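Local coordinates for acyl-CoA dehydrogenase FadE3 (Mycobacterium smegmatis, PDB 4IV6), which belongs to the acyl-CoA dehydrogenase family of flavoproteins and binds dihydroflavine-adenine dinucleotide in pockets formed where its subunits meet, at residues 339-344 / 348-353; 262-267 / 335-340. All coordinates share one frame; numbering follows the deposited sequence.

Interaction 1. Residues 339-344 / 348-353; sequences RVHGGY and TEYDVE. With FDA (dihydroflavine-adenine dinucleotide), chain C.
The turn that leads out of helix 316-340 forms one wall of the dihydroflavine-adenine dinucleotide pocket, and its far side is packed by Tyr350, just before helix 352-364, and Val352, within the first turn of that helix. Tyr344 and Tyr350 run side by side with their side chains pointing the same way. The CB of Tyr344 sits over the centre of the Tyr350 ring, a CH-pi contact with CB 3.8 Å from the ring centroid and 14° off the ring normal. The two rings meet obliquely at 45°, and the Tyr350 hydroxyl oxygen OH comes to 3.6 Å from Tyr344 CD1. Tyr350 CB also lies 3.6 Å from the backbone O of Tyr344.

Deeper in, Val352 packs on the His341 imidazole. Its CG2 stands over one ring face, offset toward the rim, while CG1 reaches His341 CE1 at 3.6 Å. With its CG beside the backbone N (chi1 -77°), His341 turns its ring to Val352, and a hydrogen bond from ND1 to the carbonyl O of Ala337 holds it there. The ring of Tyr267, from helix 234-270, stacks on the same imidazole.

On the ligand side, two backbone atoms of the segment make hydrogen bonds. Gly343 N donates to O1P of the ligand at 2.8 Å, and the ligand hydroxyl O3B donates to Arg339 O at 2.7 Å. Gly342, the first residue to leave the helix, has positive phi. Trp157 of the second subunit meets the Tyr344 ring edge-to-face. The two segments meet through rings and methyls, while the turn's backbone N and O bond the ligand; a peptide N-H turned to the phosphate would probably help offset its negative charge.

Interaction 2. Residues 262-267 / 335-340; sequences EDALRY and LDAVRV. With FDA (dihydroflavine-adenine dinucleotide), chain C.
Segments 262-267 and 335-340 are helical and run nearly parallel, their axes 8.9 Å apart at closest approach and inclined at 21°, with the CA atoms of Ala264 and Ala337 only 5.0 Å apart. Ala264 meets Ala337 methyl to methyl, CB to CB at 3.9 Å, and two such small residues let the backbones come this close. One turn further along helix 316-340, Val340 leans back over the same alanine. Its CG1, anti to the backbone N at chi1 168°, touches the carbonyl O of Ala264 at 3.5 Å and the Ala264 CB at 4.0 Å.

The two segments belong to helices 234-270 and 316-340 of the helical C-terminal domain of the acyl-CoA dehydrogenase fold. Helix 282-310 packs against the pair too, its Met291 touching Ala264 and its Met287 touching Val340.

Toward the C-terminal end, the ring of Tyr267 presents its edge to the backbone O of Val340, with CD2 3.7 Å from that oxygen, which lies near the ring plane. The ring reaches this carbonyl because CG is anti to the backbone N (chi1 -169°).

Away from the seam, each segment has an internal salt bridge. In helix 316-340, Arg339 NE donates a hydrogen bond, part of a salt bridge, to Asp336 OD1 at 3.0 Å, the oxygen lying tilted from the guanidinium plane, and Arg339 NH2 forms a salt bridge with Glu328 of the second subunit. In helix 234-270, Arg266 NH2 makes a weak hydrogen bond, part of a salt bridge, to Asp263 OD1, while the other carboxylate oxygen of Asp263 is hydrogen-bonded to Tyr355 OH.

How the interactions relate
Interaction 2 is the buried one, alanine and valine side chains, with a tyrosine edge, packed between two helices; interaction 1 is only partly buried, with aromatic rings packed across a turn beside the subunit interface. Helix 316-340 serves both: its last turns pack on helix 234-270, and the chain leaving it makes the contact with 348-353. Arg339 and Val340 lie in a segment of each; Val340 packs across interaction 2 alone. Tyr267, a residue of interaction 2, bridges to interaction 1, bringing its OH to 3.5 Å from Tyr344 CD2. Both touch the ligand, but interaction 2 does so only through the end of its second helix, whereas interaction 1 adds the turn holding Gly342 and Gly343.

Interaction 1. Residues 339-344 / 348-353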
loop_
_atom_site.group_PDB
_atom_site.type_symbol
_atom_site.label_atom_id
_atom_site.label_comp_id
_atom_site.label_asym_id
_atom_site.label_seq_id
_atom_site.Cartn_x
_atom_site.Cartn_y
_atom_site.Cartn_z
ATOM N N ARG B 339 -14.411 0.745 -7.890
ATOM C CA ARG B 339 -14.413 2.144 -7.425
ATOM C C ARG B 339 -14.762 3.067 -8.602
ATOM O O ARG B 339 -15.542 4.009 -8.471
ATOM C CB ARG B 339 -13.043 2.581 -6.881
ATOM C CG ARG B 339 -12.550 1.891 -5.612
ATOM C CD ARG B 339 -11.143 2.394 -5.321
ATOM N NE ARG B 339 -10.386 1.719 -4.274
ATOM C CZ ARG B 339 -10.484 1.982 -2.979
ATOM N NH1 ARG B 339 -11.358 2.884 -2.526
ATOM N NH2 ARG B 339 -9.667 1.381 -2.130
ATOM N N VAL B 340 -14.169 2.786 -9.748
ATOM C CA VAL B 340 -14.390 3.595 -10.952
ATOM C C VAL B 340 -15.854 3.650 -11.351
ATOM O O VAL B 340 -16.298 4.661 -11.886
ATOM C CB VAL B 340 -13.483 3.129 -12.120
ATOM C CG1 VAL B 340 -13.891 3.738 -13.445
ATOM C CG2 VAL B 340 -12.031 3.528 -11.823
ATOM N N HIS B 341 -16.596 2.574 -11.096
ATOM C CA HIS B 341 -18.017 2.496 -11.432
ATOM C C HIS B 341 -18.947 3.164 -10.388
ATOM O O HIS B 341 -20.175 3.245 -10.578
ATOM C CB HIS B 341 -18.432 1.033 -11.653
ATOM C CG HIS B 341 -18.006 0.474 -12.974
ATOM N ND1 HIS B 341 -16.706 0.099 -13.240
ATOM C CD2 HIS B 341 -18.701 0.262 -14.117
ATOM C CE1 HIS B 341 -16.619 -0.328 -14.487
ATOM N NE2 HIS B 341 -17.819 -0.247 -15.036
ATOM N N GLY B 342 -18.393 3.659 -9.298
ATOM C CA GLY B 342 -19.216 4.219 -8.251
ATOM C C GLY B 342 -20.223 3.177 -7.772
ATOM O O GLY B 342 -19.891 2.002 -7.646
ATOM N N GLY B 343 -21.464 3.600 -7.542
ATOM C CA GLY B 343 -22.480 2.691 -7.015
ATOM C C GLY B 343 -22.728 1.496 -7.907
ATOM O O GLY B 343 -22.998 0.399 -7.437
ATOM N N TYR B 344 -22.645 1.707 -9.211
ATOM C CA TYR B 344 -22.893 0.642 -10.166
ATOM C C TYR B 344 -21.846 -0.472 -10.089
ATOM O O TYR B 344 -22.078 -1.612 -10.538
ATOM C CB TYR B 344 -22.979 1.205 -11.594
ATOM C CG TYR B 344 -24.078 2.204 -11.690
ATOM C CD1 TYR B 344 -25.401 1.806 -11.796
ATOM C CD2 TYR B 344 -23.808 3.555 -11.595
ATOM C CE1 TYR B 344 -26.424 2.738 -11.841
ATOM C CE2 TYR B 344 -24.819 4.493 -11.626
ATOM C CZ TYR B 344 -26.116 4.085 -11.753
ATOM O OH TYR B 344 -27.108 5.038 -11.762
ATOM N N THR B 348 -24.841 -6.367 -9.606
ATOM C CA THR B 348 -24.552 -7.610 -10.325
ATOM C C THR B 348 -25.023 -7.577 -11.779
ATOM O O THR B 348 -24.842 -8.567 -12.493
ATOM C CB THR B 348 -25.180 -8.847 -9.654
ATOM O OG1 THR B 348 -26.600 -8.678 -9.608
ATOM C CG2 THR B 348 -24.664 -9.034 -8.264
ATOM N N GLU B 349 -25.608 -6.454 -12.213
ATOM C CA GLU B 349 -25.886 -6.177 -13.624
ATOM C C GLU B 349 -24.674 -5.596 -14.362
ATOM O O GLU B 349 -24.670 -5.524 -15.596
ATOM C CB GLU B 349 -27.112 -5.249 -13.765
ATOM C CG GLU B 349 -28.401 -6.005 -13.461
ATOM C CD GLU B 349 -29.652 -5.151 -13.234
ATOM O OE1 GLU B 349 -30.727 -5.782 -13.116
ATOM O OE2 GLU B 349 -29.603 -3.903 -13.138
ATOM N N TYR B 350 -23.639 -5.234 -13.609
ATOM C CA TYR B 350 -22.328 -4.879 -14.166
ATOM C C TYR B 350 -21.358 -6.027 -13.840
ATOM O O TYR B 350 -21.660 -6.888 -13.002
ATOM C CB TYR B 350 -21.840 -3.548 -13.572
ATOM C CG TYR B 350 -22.674 -2.373 -14.016
ATOM C CD1 TYR B 350 -23.966 -2.216 -13.559
ATOM C CD2 TYR B 350 -22.176 -1.439 -14.930
ATOM C CE1 TYR B 350 -24.747 -1.169 -13.976
ATOM C CE2 TYR B 350 -22.965 -0.364 -15.366
ATOM C CZ TYR B 350 -24.248 -0.248 -14.871
ATOM O OH TYR B 350 -25.063 0.780 -15.241
ATOM N N ASP B 351 -20.232 -6.073 -14.528
ATOM C CA ASP B 351 -19.348 -7.241 -14.480
ATOM C C ASP B 351 -18.217 -7.111 -13.451
ATOM O O ASP B 351 -17.604 -8.114 -13.081
ATOM C CB ASP B 351 -18.758 -7.509 -15.866
ATOM C CG ASP B 351 -19.821 -7.958 -16.889
ATOM O OD1 ASP B 351 -20.874 -8.489 -16.480
ATOM O OD2 ASP B 351 -19.588 -7.780 -18.098
ATOM N N VAL B 352 -17.925 -5.890 -13.011
ATOM C CA VAL B 352 -16.764 -5.665 -12.171
ATOM C C VAL B 352 -16.911 -6.397 -10.828
ATOM O O VAL B 352 -15.921 -6.799 -10.253
ATOM C CB VAL B 352 -16.374 -4.167 -12.006
ATOM C CG1 VAL B 352 -15.818 -3.616 -13.314
ATOM C CG2 VAL B 352 -17.554 -3.296 -11.562
ATOM N N GLU B 353 -18.131 -6.582 -10.327
ATOM C CA GLU B 353 -18.314 -7.322 -9.080
ATOM C C GLU B 353 -17.901 -8.771 -9.227
ATOM O O GLU B 353 -17.379 -9.351 -8.299
ATOM C CB GLU B 353 -19.747 -7.230 -8.557
ATOM C CG GLU B 353 -20.790 -7.948 -9.399
ATOM C CD GLU B 353 -21.011 -9.411 -9.025
ATOM O OE1 GLU B 353 -21.356 -10.211 -9.924
ATOM O OE2 GLU B 353 -20.871 -9.749 -7.839
HETATM P PA FDA C . -20.406 8.846 -9.950
HETATM O O1A FDA C . -20.924 8.487 -11.304
HETATM O O2A FDA C . -20.637 10.196 -9.311
HETATM O O5B FDA C . -18.826 8.610 -9.930
HETATM C C5B FDA C . -18.195 7.534 -10.639
HETATM C C4B FDA C . -16.711 7.521 -10.271
HETATM O O4B FDA C . -16.161 8.816 -10.567
HETATM C C3B FDA C . -16.483 7.297 -8.785
HETATM O O3B FDA C . -15.214 6.700 -8.642
HETATM C C2B FDA C . -16.423 8.721 -8.247
HETATM O O2B FDA C . -15.743 8.835 -7.018
HETATM C C1B FDA C . -15.704 9.417 -9.369
HETATM N N9A FDA C . -16.009 10.836 -9.420
HETATM C C8A FDA C . -17.172 11.387 -9.799
HETATM N N7A FDA C . -17.068 12.725 -9.740
HETATM C C5A FDA C . -15.802 13.043 -9.316
HETATM C C6A FDA C . -15.054 14.273 -9.006
HETATM N N6A FDA C . -15.636 15.495 -9.158
HETATM N N1A FDA C . -13.773 14.129 -8.581
HETATM C C2A FDA C . -13.196 12.923 -8.426
HETATM N N3A FDA C . -13.832 11.750 -8.671
HETATM C C4A FDA C . -15.113 11.776 -9.105
HETATM N N1 FDA C . -28.017 7.103 -2.394
HETATM C C2 FDA C . -29.096 7.677 -1.837
HETATM O O2 FDA C . -29.423 8.844 -2.185
HETATM N N3 FDA C . -29.800 7.037 -0.902
HETATM C C4 FDA C . -29.516 5.796 -0.494
HETATM O O4 FDA C . -30.210 5.254 0.349
HETATM C C4X FDA C . -28.369 5.097 -1.041
HETATM N N5 FDA C . -27.997 3.851 -0.700
HETATM C C5X FDA C . -27.206 3.148 -1.566
HETATM C C6 FDA C . -27.141 1.750 -1.516
HETATM C C7 FDA C . -26.325 1.042 -2.365
HETATM C C7M FDA C . -26.285 -0.457 -2.314
HETATM C C8 FDA C . -25.550 1.725 -3.297
HETATM C C8M FDA C . -24.623 1.048 -4.245
HETATM C C9 FDA C . -25.583 3.091 -3.350
HETATM C C9A FDA C . -26.420 3.819 -2.514
HETATM N N10 FDA C . -26.473 5.247 -2.620
HETATM C C10 FDA C . -27.609 5.861 -2.055
HETATM C "C1'" FDA C . -25.981 5.876 -3.853
HETATM C "C2'" FDA C . -24.538 6.255 -3.596
HETATM O "O2'" FDA C . -24.434 7.289 -2.609
HETATM C "C3'" FDA C . -23.920 6.615 -4.952
HETATM O "O3'" FDA C . -23.595 5.389 -5.656
HETATM C "C4'" FDA C . -22.677 7.445 -4.769
HETATM O "O4'" FDA C . -23.117 8.763 -4.513
HETATM C "C5'" FDA C . -21.777 7.496 -5.999
HETATM O "O5'" FDA C . -22.556 7.853 -7.096
HETATM P P FDA C . -22.412 7.383 -8.583
HETATM O O1P FDA C . -22.508 5.909 -8.648
HETATM O O2P FDA C . -23.434 8.203 -9.275
HETATM O O3P FDA C . -20.886 7.787 -8.879
#

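Interaction 2. Residues 262-267 / 335-340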
loop_
_atom_site.group_PDB
_atom_site.type_symbol
_atom_site.label_atom_id
_atom_site.label_comp_id
_atom_site.label_asym_id
_atom_site.label_seq_id
_atom_site.Cartn_x
_atom_site.Cartn_y
_atom_site.Cartn_z
ATOM N N GLU B 262 -10.233 -3.041 -18.682
ATOM C CA GLU B 262 -10.998 -2.628 -19.871
ATOM C C GLU B 262 -12.348 -1.999 -19.514
ATOM O O GLU B 262 -12.710 -0.945 -20.068
ATOM C CB GLU B 262 -11.233 -3.808 -20.829
ATOM C CG GLU B 262 -9.996 -4.224 -21.569
ATOM C CD GLU B 262 -10.162 -5.515 -22.357
ATOM O OE1 GLU B 262 -11.277 -5.914 -22.696
ATOM O OE2 GLU B 262 -9.158 -6.152 -22.639
ATOM N N ASP B 263 -13.096 -2.635 -18.604
ATOM C CA ASP B 263 -14.407 -2.129 -18.216
ATOM C C ASP B 263 -14.298 -0.768 -17.543
ATOM O O ASP B 263 -15.078 0.131 -17.815
ATOM C CB ASP B 263 -15.144 -3.096 -17.279
ATOM C CG ASP B 263 -15.700 -4.314 -17.999
ATOM O OD1 ASP B 263 -15.500 -4.434 -19.243
ATOM O OD2 ASP B 263 -16.321 -5.178 -17.312
ATOM N N ALA B 264 -13.330 -0.622 -16.650
ATOM C CA ALA B 264 -13.122 0.628 -15.946
ATOM C C ALA B 264 -12.744 1.766 -16.910
ATOM O O ALA B 264 -13.271 2.863 -16.824
ATOM C CB ALA B 264 -12.049 0.445 -14.900
ATOM N N LEU B 265 -11.847 1.488 -17.840
ATOM C CA LEU B 265 -11.409 2.512 -18.795
ATOM C C LEU B 265 -12.533 2.939 -19.708
ATOM O O LEU B 265 -12.733 4.131 -19.929
ATOM C CB LEU B 265 -10.260 1.984 -19.632
ATOM C CG LEU B 265 -9.678 2.939 -20.669
ATOM C CD1 LEU B 265 -9.174 4.224 -20.040
ATOM C CD2 LEU B 265 -8.529 2.222 -21.367
ATOM N N ARG B 266 -13.285 1.966 -20.212
ATOM C CA ARG B 266 -14.451 2.260 -21.018
ATOM C C ARG B 266 -15.478 3.055 -20.228
ATOM O O ARG B 266 -15.947 4.094 -20.685
ATOM C CB ARG B 266 -15.110 0.990 -21.543
ATOM C CG ARG B 266 -16.442 1.254 -22.237
ATOM C CD ARG B 266 -17.079 -0.014 -22.833
ATOM N NE ARG B 266 -17.144 -1.109 -21.848
ATOM C CZ ARG B 266 -17.893 -1.119 -20.732
ATOM N NH1 ARG B 266 -18.705 -0.097 -20.392
ATOM N NH2 ARG B 266 -17.846 -2.181 -19.942
ATOM N N TYR B 267 -15.847 2.568 -19.043
ATOM C CA TYR B 267 -16.836 3.291 -18.248
ATOM C C TYR B 267 -16.407 4.736 -17.978
ATOM O O TYR B 267 -17.239 5.619 -17.990
ATOM C CB TYR B 267 -17.088 2.602 -16.908
ATOM C CG TYR B 267 -18.279 3.144 -16.175
ATOM C CD1 TYR B 267 -19.583 2.852 -16.599
ATOM C CD2 TYR B 267 -18.116 3.947 -15.054
ATOM C CE1 TYR B 267 -20.704 3.359 -15.921
ATOM C CE2 TYR B 267 -19.212 4.449 -14.360
ATOM C CZ TYR B 267 -20.507 4.170 -14.797
ATOM O OH TYR B 267 -21.577 4.675 -14.071
ATOM N N LEU B 335 -10.635 -4.291 -7.433
ATOM C CA LEU B 335 -11.254 -3.365 -6.489
ATOM C C LEU B 335 -11.350 -1.971 -7.080
ATOM O O LEU B 335 -12.401 -1.348 -6.966
ATOM C CB LEU B 335 -10.515 -3.332 -5.157
ATOM C CG LEU B 335 -10.923 -2.241 -4.156
ATOM C CD1 LEU B 335 -12.387 -2.358 -3.778
ATOM C CD2 LEU B 335 -10.049 -2.403 -2.940
ATOM N N ASP B 336 -10.282 -1.502 -7.723
ATOM C CA ASP B 336 -10.259 -0.139 -8.276
ATOM C C ASP B 336 -11.258 -0.000 -9.426
ATOM O O ASP B 336 -11.881 1.033 -9.558
ATOM C CB ASP B 336 -8.876 0.280 -8.709
ATOM C CG ASP B 336 -7.967 0.676 -7.526
ATOM O OD1 ASP B 336 -8.428 0.830 -6.362
ATOM O OD2 ASP B 336 -6.762 0.829 -7.779
ATOM N N ALA B 337 -11.476 -1.074 -10.190
ATOM C CA ALA B 337 -12.506 -1.061 -11.236
ATOM C C ALA B 337 -13.905 -0.903 -10.635
ATOM O O ALA B 337 -14.735 -0.214 -11.216
ATOM C CB ALA B 337 -12.433 -2.294 -12.122
ATOM N N VAL B 338 -14.145 -1.507 -9.455
ATOM C CA VAL B 338 -15.392 -1.328 -8.740
ATOM C C VAL B 338 -15.512 0.162 -8.389
ATOM O O VAL B 338 -16.582 0.761 -8.602
ATOM C CB VAL B 338 -15.473 -2.228 -7.490
ATOM C CG1 VAL B 338 -16.571 -1.807 -6.542
ATOM C CG2 VAL B 338 -15.719 -3.659 -7.924
ATOM N N ARG B 339 -14.411 0.745 -7.890
ATOM C CA ARG B 339 -14.413 2.144 -7.425
ATOM C C ARG B 339 -14.762 3.067 -8.602
ATOM O O ARG B 339 -15.542 4.009 -8.471
ATOM C CB ARG B 339 -13.043 2.581 -6.881
ATOM C CG ARG B 339 -12.550 1.891 -5.612
ATOM C CD ARG B 339 -11.143 2.394 -5.321
ATOM N NE ARG B 339 -10.386 1.719 -4.274
ATOM C CZ ARG B 339 -10.484 1.982 -2.979
ATOM N NH1 ARG B 339 -11.358 2.884 -2.526
ATOM N NH2 ARG B 339 -9.667 1.381 -2.130
ATOM N N VAL B 340 -14.169 2.786 -9.748
ATOM C CA VAL B 340 -14.390 3.595 -10.952
ATOM C C VAL B 340 -15.854 3.650 -11.351
ATOM O O VAL B 340 -16.298 4.661 -11.886
ATOM C CB VAL B 340 -13.483 3.129 -12.120
ATOM C CG1 VAL B 340 -13.891 3.738 -13.445
ATOM C CG2 VAL B 340 -12.031 3.528 -11.823
HETATM P PA FDA C . -20.406 8.846 -9.950
HETATM O O1A FDA C . -20.924 8.487 -11.304
HETATM O O2A FDA C . -20.637 10.196 -9.311
HETATM O O5B FDA C . -18.826 8.610 -9.930
HETATM C C5B FDA C . -18.195 7.534 -10.639
HETATM C C4B FDA C . -16.711 7.521 -10.271
HETATM O O4B FDA C . -16.161 8.816 -10.567
HETATM C C3B FDA C . -16.483 7.297 -8.785
HETATM O O3B FDA C . -15.214 6.700 -8.642
HETATM C C2B FDA C . -16.423 8.721 -8.247
HETATM O O2B FDA C . -15.743 8.835 -7.018
HETATM C C1B FDA C . -15.704 9.417 -9.369
HETATM N N9A FDA C . -16.009 10.836 -9.420
HETATM C C8A FDA C . -17.172 11.387 -9.799
HETATM N N7A FDA C . -17.068 12.725 -9.740
HETATM C C5A FDA C . -15.802 13.043 -9.316
HETATM C C6A FDA C . -15.054 14.273 -9.006
HETATM N N6A FDA C . -15.636 15.495 -9.158
HETATM N N1A FDA C . -13.773 14.129 -8.581
HETATM C C2A FDA C . -13.196 12.923 -8.426
HETATM N N3A FDA C . -13.832 11.750 -8.671
HETATM C C4A FDA C . -15.113 11.776 -9.105
HETATM N N1 FDA C . -28.017 7.103 -2.394
HETATM C C2 FDA C . -29.096 7.677 -1.837
HETATM O O2 FDA C . -29.423 8.844 -2.185
HETATM N N3 FDA C . -29.800 7.037 -0.902
HETATM C C4 FDA C . -29.516 5.796 -0.494
HETATM O O4 FDA C . -30.210 5.254 0.349
HETATM C C4X FDA C . -28.369 5.097 -1.041
HETATM N N5 FDA C . -27.997 3.851 -0.700
HETATM C C5X FDA C . -27.206 3.148 -1.566
HETATM C C6 FDA C . -27.141 1.750 -1.516
HETATM C C7 FDA C . -26.325 1.042 -2.365
HETATM C C7M FDA C . -26.285 -0.457 -2.314
HETATM C C8 FDA C . -25.550 1.725 -3.297
HETATM C C8M FDA C . -24.623 1.048 -4.245
HETATM C C9 FDA C . -25.583 3.091 -3.350
HETATM C C9A FDA C . -26.420 3.819 -2.514
HETATM N N10 FDA C . -26.473 5.247 -2.620
HETATM C C10 FDA C . -27.609 5.861 -2.055
HETATM C "C1'" FDA C . -25.981 5.876 -3.853
HETATM C "C2'" FDA C . -24.538 6.255 -3.596
HETATM O "O2'" FDA C . -24.434 7.289 -2.609
HETATM C "C3'" FDA C . -23.920 6.615 -4.952
HETATM O "O3'" FDA C . -23.595 5.389 -5.656
HETATM C "C4'" FDA C . -22.677 7.445 -4.769
HETATM O "O4'" FDA C . -23.117 8.763 -4.513
HETATM C "C5'" FDA C . -21.777 7.496 -5.999
HETATM O "O5'" FDA C . -22.556 7.853 -7.096
HETATM P P FDA C . -22.412 7.383 -8.583
HETATM O O1P FDA C . -22.508 5.909 -8.648
HETATM O O2P FDA C . -23.434 8.203 -9.275
HETATM O O3P FDA C . -20.886 7.787 -8.879
#